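Local structure of PUA domain-containing protein (Pyrococcus horikoshii, 3D79) at residues E57-L60 / M66-R69; V165-H168 / K172-E175; V131-E136 / R140-G145; E34-K39 / R91-R96. The protein is of unknown function but probably binds RNA through its PUA domain, which follows a pre-PUA-like domain. One frame throughout, in Å; residues are numbered along the deposited sequence.

Contact 1. Residues E57-L60 / M66-R69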
# COMPACT_ATOMS: atom_id res chain seq x y z
N GLU A 57 -11.94 -4.39 5.28
CA GLU A 57 -12.68 -4.72 4.06
C GLU A 57 -11.74 -4.78 2.87
O GLU A 57 -10.69 -4.15 2.87
CB GLU A 57 -13.77 -3.68 3.80
CG GLU A 57 -14.91 -3.66 4.81
CD GLU A 57 -15.67 -2.36 4.75
OE1 GLU A 57 -15.07 -1.30 5.06
OE2 GLU A 57 -16.86 -2.38 4.38
N ILE A 58 -12.15 -5.54 1.86
CA ILE A 58 -11.45 -5.63 0.58
C ILE A 58 -12.32 -4.95 -0.48
O ILE A 58 -13.50 -5.27 -0.63
CB ILE A 58 -11.16 -7.11 0.19
CG1 ILE A 58 -10.37 -7.84 1.30
CG2 ILE A 58 -10.47 -7.23 -1.19
CD1 ILE A 58 -9.03 -7.21 1.67
N ILE A 59 -11.74 -4.00 -1.20
CA ILE A 59 -12.47 -3.30 -2.26
C ILE A 59 -12.04 -3.88 -3.60
O ILE A 59 -10.85 -3.89 -3.93
CB ILE A 59 -12.19 -1.78 -2.25
CG1 ILE A 59 -12.47 -1.17 -0.86
CG2 ILE A 59 -12.99 -1.07 -3.36
CD1 ILE A 59 -13.93 -1.19 -0.44
N LEU A 60 -13.02 -4.37 -4.36
CA LEU A 60 -12.80 -4.97 -5.67
C LEU A 60 -13.21 -4.00 -6.77
O LEU A 60 -14.26 -3.38 -6.68
CB LEU A 60 -13.57 -6.28 -5.82
CG LEU A 60 -13.18 -7.42 -4.86
CD1 LEU A 60 -14.05 -7.41 -3.62
CD2 LEU A 60 -13.24 -8.77 -5.57
N MET A 66 -8.42 -4.82 -5.11
CA MET A 66 -7.55 -3.67 -5.33
C MET A 66 -7.11 -2.98 -4.05
O MET A 66 -5.93 -2.63 -3.92
CB MET A 66 -8.22 -2.65 -6.26
CG MET A 66 -8.14 -3.03 -7.75
SD MET A 66 -6.46 -3.16 -8.38
CE MET A 66 -5.89 -1.48 -8.19
N PHE A 67 -8.04 -2.76 -3.11
CA PHE A 67 -7.73 -1.95 -1.93
C PHE A 67 -8.13 -2.60 -0.62
O PHE A 67 -9.09 -3.38 -0.57
CB PHE A 67 -8.42 -0.58 -2.00
CG PHE A 67 -8.35 0.05 -3.35
CD1 PHE A 67 -7.14 0.51 -3.86
CD2 PHE A 67 -9.51 0.18 -4.12
CE1 PHE A 67 -7.08 1.10 -5.13
CE2 PHE A 67 -9.45 0.76 -5.39
CZ PHE A 67 -8.24 1.21 -5.90
N ILE A 68 -7.39 -2.23 0.42
CA ILE A 68 -7.80 -2.48 1.80
C ILE A 68 -8.62 -1.28 2.26
O ILE A 68 -8.33 -0.15 1.87
CB ILE A 68 -6.56 -2.69 2.72
CG1 ILE A 68 -6.95 -3.35 4.04
CG2 ILE A 68 -5.79 -1.39 2.95
CD1 ILE A 68 -5.76 -4.00 4.75
N ARG A 69 -9.66 -1.52 3.05
CA ARG A 69 -10.34 -0.41 3.69
C ARG A 69 -10.38 -0.64 5.19
O ARG A 69 -10.76 -1.71 5.66
CB ARG A 69 -11.75 -0.17 3.13
CG ARG A 69 -12.42 1.07 3.73
CD ARG A 69 -13.62 1.55 2.93
NE ARG A 69 -14.76 0.65 3.01
CZ ARG A 69 -15.95 0.87 2.45
NH1 ARG A 69 -16.16 1.99 1.75
NH2 ARG A 69 -16.93 -0.01 2.58
O HOH W 1 -13.22 -1.16 7.18
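With CG of R69 anti to the backbone N (chi1 -175°) and a bend at chi3 (70°), the guanidinium comes alongside the carboxylate of E57, whose own CG lies beside its backbone N. The two residues face each other in a hydrogen-bonded pair of an antiparallel beta hairpin, strands 56-61 and 64-70, third and fourth in the five-stranded sheet of the pre-PUA-like domain. R69 presents one side of its guanidinium: NE gives a hydrogen bond of 2.8 Å to E57 OE1 and NH2 one of 3.0 Å to E57 OE2, both meeting the carboxylate from above its plane. A water spans E57 OE1 and the carbonyl O of R69. Over one guanidinium face sits CD1 of I59, 4.0 Å from R69 NE. Replacing R69 by a methionine would probably leave the E57 carboxylate without its charged mate and less firmly held in rotation. Next along this face, CG2 of I59 meets the edge of the F67 ring, and helix 18-32 covers both through I24. Here the hairpin carries a classic beta bulge: I59 O accepts from F67 N at 3.1 Å and from M66 N at 2.9 Å, both in the carbonyl plane.

Contact 2. Residues V165-H168 / K172-E175; sequences VIHH and KIWE
The imidazole of H167 packs against the beta-branch of I173, whose CG2 sits over one ring face, 3.8 Å from the H167 ring centroid and 22° off its normal, a CH-pi contact. It joins the short strand 167-168, which pairs with strand 141-147 in the PUA-domain sheet, to the first turn of the C-terminal helix 172-177. CG2 is displaced toward the rim of the ring and comes nearest to H167 NE2, at 3.6 Å, while I173 CB stands equally close to H167 CD2. The histidine reaches this place because CG lies anti to its backbone N (chi1 165°), which carries the ring away from its own strand and against the helix. No hydrogen bond crosses between the segments, and the link is one of carbon surface against a ring.

The turn between them is held instead by D171, whose carboxylate accepts from H168 N through OD2 and from W174 N through OD1, bridging strand and helix start. L77 touches both H167 and I173, and V78 touches H167 and W174, closing the contact against the chain that leads into helix 78-84. On the exposed side of the helix, K172 NZ makes a salt bridge of 2.8 Å to E175 OE1, one turn on. The indole of W174 is directed elsewhere, toward V78 and I79, but its CB rests 3.9 Å from the carbonyl O of H168.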
# COMPACT_ATOMS: atom_id res chain seq x y z
N VAL A 165 3.59 -1.86 9.93
CA VAL A 165 2.99 -2.68 8.88
C VAL A 165 1.58 -3.12 9.26
O VAL A 165 1.34 -3.53 10.41
CB VAL A 165 3.88 -3.90 8.53
CG1 VAL A 165 3.18 -4.82 7.52
CG2 VAL A 165 5.22 -3.41 7.97
N ILE A 166 0.65 -3.01 8.32
CA ILE A 166 -0.74 -3.43 8.55
C ILE A 166 -1.17 -4.60 7.66
O ILE A 166 -2.20 -5.22 7.89
CB ILE A 166 -1.74 -2.24 8.41
CG1 ILE A 166 -1.83 -1.74 6.96
CG2 ILE A 166 -1.38 -1.11 9.38
CD1 ILE A 166 -2.90 -0.67 6.73
N HIS A 167 -0.36 -4.89 6.64
CA HIS A 167 -0.63 -5.96 5.70
C HIS A 167 0.66 -6.24 4.95
O HIS A 167 1.32 -5.32 4.48
CB HIS A 167 -1.79 -5.57 4.75
CG HIS A 167 -1.92 -6.43 3.54
ND1 HIS A 167 -2.18 -5.92 2.28
CD2 HIS A 167 -1.82 -7.77 3.38
CE1 HIS A 167 -2.23 -6.91 1.41
NE2 HIS A 167 -2.01 -8.04 2.04
N HIS A 168 1.04 -7.51 4.87
CA HIS A 168 2.25 -7.90 4.15
C HIS A 168 2.03 -9.13 3.29
O HIS A 168 1.10 -9.91 3.54
CB HIS A 168 3.43 -8.11 5.12
CG HIS A 168 3.24 -9.24 6.08
ND1 HIS A 168 3.57 -10.55 5.78
CD2 HIS A 168 2.77 -9.26 7.36
CE1 HIS A 168 3.31 -11.32 6.82
NE2 HIS A 168 2.82 -10.57 7.79
N LYS A 172 -2.61 -13.38 5.91
CA LYS A 172 -3.90 -13.98 5.62
C LYS A 172 -4.71 -13.21 4.57
O LYS A 172 -5.44 -13.81 3.78
CB LYS A 172 -4.71 -14.19 6.90
CG LYS A 172 -4.27 -15.41 7.70
CD LYS A 172 -4.54 -16.71 6.93
CE LYS A 172 -3.88 -17.91 7.59
NZ LYS A 172 -3.94 -19.13 6.73
N ILE A 173 -4.55 -11.88 4.55
CA ILE A 173 -5.16 -11.05 3.50
C ILE A 173 -4.58 -11.42 2.13
O ILE A 173 -5.31 -11.58 1.14
CB ILE A 173 -4.98 -9.55 3.79
CG1 ILE A 173 -5.74 -9.16 5.07
CG2 ILE A 173 -5.46 -8.71 2.60
CD1 ILE A 173 -5.43 -7.76 5.63
N TRP A 174 -3.26 -11.58 2.08
CA TRP A 174 -2.56 -12.03 0.87
C TRP A 174 -3.11 -13.37 0.38
O TRP A 174 -3.39 -13.53 -0.80
CB TRP A 174 -1.05 -12.13 1.14
CG TRP A 174 -0.24 -12.70 0.01
CD1 TRP A 174 0.15 -14.00 -0.15
CD2 TRP A 174 0.29 -11.98 -1.12
NE1 TRP A 174 0.88 -14.14 -1.30
CE2 TRP A 174 0.99 -12.92 -1.91
CE3 TRP A 174 0.24 -10.64 -1.53
CZ2 TRP A 174 1.64 -12.56 -3.10
CZ3 TRP A 174 0.89 -10.29 -2.72
CH2 TRP A 174 1.58 -11.25 -3.49
N GLU A 175 -3.28 -14.31 1.30
CA GLU A 175 -3.77 -15.65 0.94
C GLU A 175 -5.08 -15.59 0.16
O GLU A 175 -5.25 -16.32 -0.83
CB GLU A 175 -3.92 -16.54 2.18
CG GLU A 175 -2.59 -16.96 2.79
CD GLU A 175 -2.73 -18.05 3.84
OE1 GLU A 175 -3.83 -18.63 3.98
OE2 GLU A 175 -1.72 -18.33 4.53

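Contact 3. Residues V131-E136 / R140-G145; sequences VFVVEE and RPLAIG
Strands 130-135 and 141-147 form an antiparallel beta hairpin in the mixed sheet of the PUA domain, and a classic beta bulge breaks its register at L142 and A143, which both face V133. V133 N donates to A143 O at 2.8 Å, but V133 O accepts from L142 N, also at 2.8 Å, and beyond this point the pairing is shifted by one residue. V131 and G145 form a hydrogen-bonded pair at the far end, where CG2 of V131 lies over the glycine's carbonyl.

The face bearing F132, V134, P141 and I144 turns toward helix 78-84, where L81 touches F132, P141 and I144. CG1 of V134 presses tightly on P141 CA, at 3.5 Å, and the same methyl meets the edge of the F132 ring in its plane. V133 and A143 pack on the other face through CG2 and CB, 4.2 Å apart.

At the turn, E135 bends back at chi2 (79°) and OE1 takes the backbone N of R140 at 2.9 Å. Its other oxygen, OE2, accepts from K137 N. The R140 guanidinium has its salt bridge with D86, and its NE stays 5.8 Å from E135 OE1. The carboxylate of E135 therefore serves as an acceptor for turn amides, which is likely to restrain the hairpin's connecting loop, while the charge of R140 ties this end to the segment following helix 78-84.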
# COMPACT_ATOMS: atom_id res chain seq x y z
N VAL A 131 1.79 4.10 3.52
CA VAL A 131 2.95 3.90 2.64
C VAL A 131 2.98 2.45 2.16
O VAL A 131 2.34 1.59 2.75
CB VAL A 131 4.29 4.24 3.35
CG1 VAL A 131 4.38 5.74 3.68
CG2 VAL A 131 4.51 3.37 4.60
N PHE A 132 3.72 2.19 1.08
CA PHE A 132 4.03 0.81 0.75
C PHE A 132 5.53 0.57 0.85
O PHE A 132 6.32 1.52 0.76
CB PHE A 132 3.50 0.39 -0.64
CG PHE A 132 4.20 1.07 -1.78
CD1 PHE A 132 5.31 0.49 -2.38
CD2 PHE A 132 3.74 2.30 -2.26
CE1 PHE A 132 5.96 1.13 -3.43
CE2 PHE A 132 4.38 2.94 -3.31
CZ PHE A 132 5.49 2.35 -3.90
N VAL A 133 5.90 -0.69 1.03
CA VAL A 133 7.28 -1.10 1.24
C VAL A 133 7.69 -1.96 0.06
O VAL A 133 7.00 -2.92 -0.27
CB VAL A 133 7.43 -1.90 2.55
CG1 VAL A 133 8.90 -2.23 2.81
CG2 VAL A 133 6.83 -1.12 3.73
N VAL A 134 8.81 -1.61 -0.57
CA VAL A 134 9.33 -2.39 -1.70
C VAL A 134 10.80 -2.69 -1.51
O VAL A 134 11.51 -1.88 -0.91
CB VAL A 134 9.14 -1.67 -3.07
CG1 VAL A 134 7.70 -1.78 -3.53
CG2 VAL A 134 9.59 -0.21 -2.98
N GLU A 135 11.26 -3.83 -2.02
CA GLU A 135 12.68 -4.18 -1.95
C GLU A 135 13.41 -3.64 -3.17
O GLU A 135 12.85 -3.57 -4.26
CB GLU A 135 12.90 -5.69 -1.75
CG GLU A 135 12.14 -6.62 -2.70
CD GLU A 135 12.78 -6.75 -4.07
OE1 GLU A 135 12.03 -6.92 -5.06
OE2 GLU A 135 14.03 -6.67 -4.18
N GLU A 136 14.68 -3.28 -2.98
CA GLU A 136 15.39 -2.46 -3.96
C GLU A 136 15.79 -3.15 -5.28
O GLU A 136 16.15 -2.47 -6.24
CB GLU A 136 16.59 -1.75 -3.31
CG GLU A 136 17.72 -2.65 -2.85
CD GLU A 136 18.91 -1.88 -2.26
OE1 GLU A 136 19.17 -0.74 -2.70
OE2 GLU A 136 19.57 -2.41 -1.36
N ARG A 140 9.69 -5.37 -5.93
CA ARG A 140 8.51 -6.12 -5.53
C ARG A 140 8.01 -5.56 -4.20
O ARG A 140 8.81 -5.32 -3.30
CB ARG A 140 8.81 -7.62 -5.35
CG ARG A 140 9.16 -8.37 -6.62
CD ARG A 140 8.17 -8.11 -7.74
NE ARG A 140 8.21 -9.17 -8.75
CZ ARG A 140 7.53 -9.15 -9.90
NH1 ARG A 140 6.76 -8.12 -10.20
NH2 ARG A 140 7.64 -10.17 -10.74
N PRO A 141 6.70 -5.33 -4.09
CA PRO A 141 6.17 -4.83 -2.82
C PRO A 141 6.08 -5.94 -1.79
O PRO A 141 5.75 -7.09 -2.12
CB PRO A 141 4.78 -4.33 -3.20
CG PRO A 141 4.37 -5.24 -4.32
CD PRO A 141 5.63 -5.48 -5.10
N LEU A 142 6.40 -5.60 -0.54
CA LEU A 142 6.42 -6.56 0.55
C LEU A 142 5.26 -6.32 1.50
O LEU A 142 4.76 -7.25 2.14
CB LEU A 142 7.71 -6.43 1.35
CG LEU A 142 9.05 -6.39 0.61
CD1 LEU A 142 10.17 -6.15 1.60
CD2 LEU A 142 9.27 -7.70 -0.15
N ALA A 143 4.84 -5.07 1.60
CA ALA A 143 3.93 -4.67 2.68
C ALA A 143 3.35 -3.28 2.46
O ALA A 143 3.85 -2.50 1.66
CB ALA A 143 4.68 -4.70 4.02
N ILE A 144 2.29 -2.99 3.22
CA ILE A 144 1.76 -1.65 3.31
C ILE A 144 1.63 -1.31 4.79
O ILE A 144 1.56 -2.21 5.64
CB ILE A 144 0.39 -1.48 2.58
CG1 ILE A 144 -0.67 -2.44 3.13
CG2 ILE A 144 0.57 -1.71 1.06
CD1 ILE A 144 -2.09 -2.08 2.71
N GLY A 145 1.62 -0.02 5.10
CA GLY A 145 1.55 0.41 6.49
C GLY A 145 1.46 1.90 6.70
O GLY A 145 1.17 2.66 5.78

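Contact 4. Residues E34-K39 / R91-R96; sequences EEIARK and RKWPRR
Apolar contact alone joins I36, on helix 34-40 of the pre-PUA-like domain, to W93 and P94 at the start of a type II beta turn (W93 to R96) that leads into strand 96-99 of the PUA domain. The isoleucine lies across one face of the indole. CD1 makes a CH-pi contact with the five-membered ring of W93, 3.7 Å from its centroid and 12° off the normal, while CG2 covers the six-membered ring and comes within 3.5 Å of W93 CH2. Both branches can reach because CG1 lies beside the backbone N (chi1 -73°) and CG2 anti to it, so the side chain spans the two rings. A serine at W93 would probably open a gap beneath I36 and strip the isoleucine of the flat surface it rests on. CD1 also touches the proline ring, 3.7 Å from P94 CD.

No hydrogen bond or salt bridge crosses between the segments. On the helix, E34 and R38 pair in a salt bridge, with R38 NH1 2.7 Å from E34 OE1. In the turn, R96 folds back over its own loop, and outside the two segments D120 holds it through NE. Its NH1 donates to W93 O at 2.8 Å, from above the carbonyl plane.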
# COMPACT_ATOMS: atom_id res chain seq x y z
N GLU A 34 -2.97 12.11 -9.75
CA GLU A 34 -4.12 11.74 -10.57
C GLU A 34 -3.78 10.68 -11.63
O GLU A 34 -4.61 9.83 -11.93
CB GLU A 34 -4.74 13.00 -11.20
CG GLU A 34 -6.12 12.81 -11.83
CD GLU A 34 -6.05 12.26 -13.25
OE1 GLU A 34 -5.04 12.53 -13.93
OE2 GLU A 34 -7.00 11.56 -13.67
N GLU A 35 -2.56 10.71 -12.16
CA GLU A 35 -2.15 9.77 -13.21
C GLU A 35 -2.14 8.31 -12.73
O GLU A 35 -2.77 7.44 -13.34
CB GLU A 35 -0.80 10.16 -13.82
CG GLU A 35 -0.33 9.22 -14.93
CD GLU A 35 0.65 9.88 -15.88
OE1 GLU A 35 0.29 10.90 -16.51
OE2 GLU A 35 1.78 9.35 -16.03
N ILE A 36 -1.42 8.05 -11.64
CA ILE A 36 -1.35 6.70 -11.07
C ILE A 36 -2.73 6.25 -10.58
O ILE A 36 -3.16 5.12 -10.86
CB ILE A 36 -0.30 6.61 -9.93
CG1 ILE A 36 1.12 6.66 -10.53
CG2 ILE A 36 -0.49 5.34 -9.11
CD1 ILE A 36 2.23 6.89 -9.51
N ALA A 37 -3.42 7.14 -9.87
CA ALA A 37 -4.76 6.88 -9.36
C ALA A 37 -5.74 6.46 -10.45
O ALA A 37 -6.53 5.53 -10.26
CB ALA A 37 -5.29 8.10 -8.63
N ARG A 38 -5.68 7.15 -11.59
CA ARG A 38 -6.61 6.92 -12.70
C ARG A 38 -6.55 5.49 -13.22
O ARG A 38 -7.58 4.91 -13.57
CB ARG A 38 -6.37 7.92 -13.84
CG ARG A 38 -7.45 7.90 -14.92
CD ARG A 38 -7.20 8.92 -16.04
NE ARG A 38 -5.87 8.77 -16.64
CZ ARG A 38 -4.92 9.71 -16.61
NH1 ARG A 38 -5.14 10.87 -16.02
NH2 ARG A 38 -3.74 9.48 -17.18
N LYS A 39 -5.36 4.91 -13.26
CA LYS A 39 -5.23 3.53 -13.72
C LYS A 39 -5.75 2.53 -12.68
O LYS A 39 -6.16 1.42 -13.04
CB LYS A 39 -3.79 3.20 -14.14
CG LYS A 39 -3.44 3.74 -15.53
CD LYS A 39 -2.23 3.03 -16.16
CE LYS A 39 -2.42 1.51 -16.29
NZ LYS A 39 -3.74 1.10 -16.88
N ARG A 91 10.01 1.48 -7.32
CA ARG A 91 11.11 2.10 -6.58
C ARG A 91 11.18 3.62 -6.80
O ARG A 91 11.96 4.30 -6.14
CB ARG A 91 12.46 1.46 -6.94
CG ARG A 91 12.57 -0.03 -6.58
CD ARG A 91 13.78 -0.68 -7.24
NE ARG A 91 14.10 -0.01 -8.49
CZ ARG A 91 15.08 0.87 -8.65
NH1 ARG A 91 15.89 1.17 -7.65
NH2 ARG A 91 15.26 1.45 -9.83
N LYS A 92 10.36 4.14 -7.71
CA LYS A 92 10.31 5.58 -7.96
C LYS A 92 8.93 6.21 -7.72
O LYS A 92 8.70 7.36 -8.08
CB LYS A 92 10.84 5.89 -9.37
CG LYS A 92 12.31 5.54 -9.56
CD LYS A 92 13.21 6.48 -8.74
CE LYS A 92 14.65 6.01 -8.72
NZ LYS A 92 15.53 7.10 -8.21
N TRP A 93 8.04 5.45 -7.08
CA TRP A 93 6.65 5.88 -6.86
C TRP A 93 6.44 6.74 -5.61
O TRP A 93 7.24 6.68 -4.67
CB TRP A 93 5.74 4.65 -6.77
CG TRP A 93 5.05 4.28 -8.05
CD1 TRP A 93 5.53 4.44 -9.32
CD2 TRP A 93 3.78 3.64 -8.18
NE1 TRP A 93 4.62 3.96 -10.24
CE2 TRP A 93 3.54 3.46 -9.56
CE3 TRP A 93 2.81 3.20 -7.26
CZ2 TRP A 93 2.37 2.86 -10.05
CZ3 TRP A 93 1.65 2.61 -7.74
CH2 TRP A 93 1.44 2.45 -9.13
N PRO A 94 5.35 7.53 -5.59
CA PRO A 94 4.99 8.23 -4.37
C PRO A 94 4.61 7.22 -3.29
O PRO A 94 4.16 6.11 -3.60
CB PRO A 94 3.74 9.04 -4.76
CG PRO A 94 3.66 9.00 -6.23
CD PRO A 94 4.41 7.80 -6.70
N ARG A 95 4.82 7.62 -2.04
CA ARG A 95 4.51 6.83 -0.84
C ARG A 95 5.35 5.56 -0.68
O ARG A 95 5.00 4.68 0.10
CB ARG A 95 3.01 6.50 -0.75
CG ARG A 95 2.09 7.71 -0.69
CD ARG A 95 2.40 8.60 0.51
NE ARG A 95 1.47 9.73 0.63
CZ ARG A 95 0.31 9.71 1.28
NH1 ARG A 95 -0.11 8.60 1.89
NH2 ARG A 95 -0.43 10.80 1.32
N ARG A 96 6.45 5.48 -1.42
CA ARG A 96 7.35 4.33 -1.35
C ARG A 96 8.28 4.39 -0.14
O ARG A 96 8.74 5.45 0.29
CB ARG A 96 8.21 4.23 -2.62
CG ARG A 96 9.40 5.18 -2.62
CD ARG A 96 10.17 5.15 -3.93
NE ARG A 96 11.21 6.17 -3.96
CZ ARG A 96 11.01 7.45 -4.27
NH1 ARG A 96 9.79 7.89 -4.58
NH2 ARG A 96 12.02 8.31 -4.26

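How the contacts relate
Contacts 1 and 3 are buried hairpins, one in each domain's sheet, and rest on ladders of backbone bonds; contacts 2 and 4 are only partly buried and cross by side-chain carbon on an aromatic ring. Contact 2 sits where the domains meet: I173 CD1 packs on I68 CD1 of contact 1, while the backbone around H167 pairs with I144 of contact 3, so strands 167-168 and 141-147 are neighbours in one sheet. I68 CG2 also touches I144 CD1 directly. Contact 4 lies about 21 Å from contact 2, centre to centre, on the opposite side of the chain's centre. Its turn joins contact 3 through R95 O and F132 N, 3.0 Å apart.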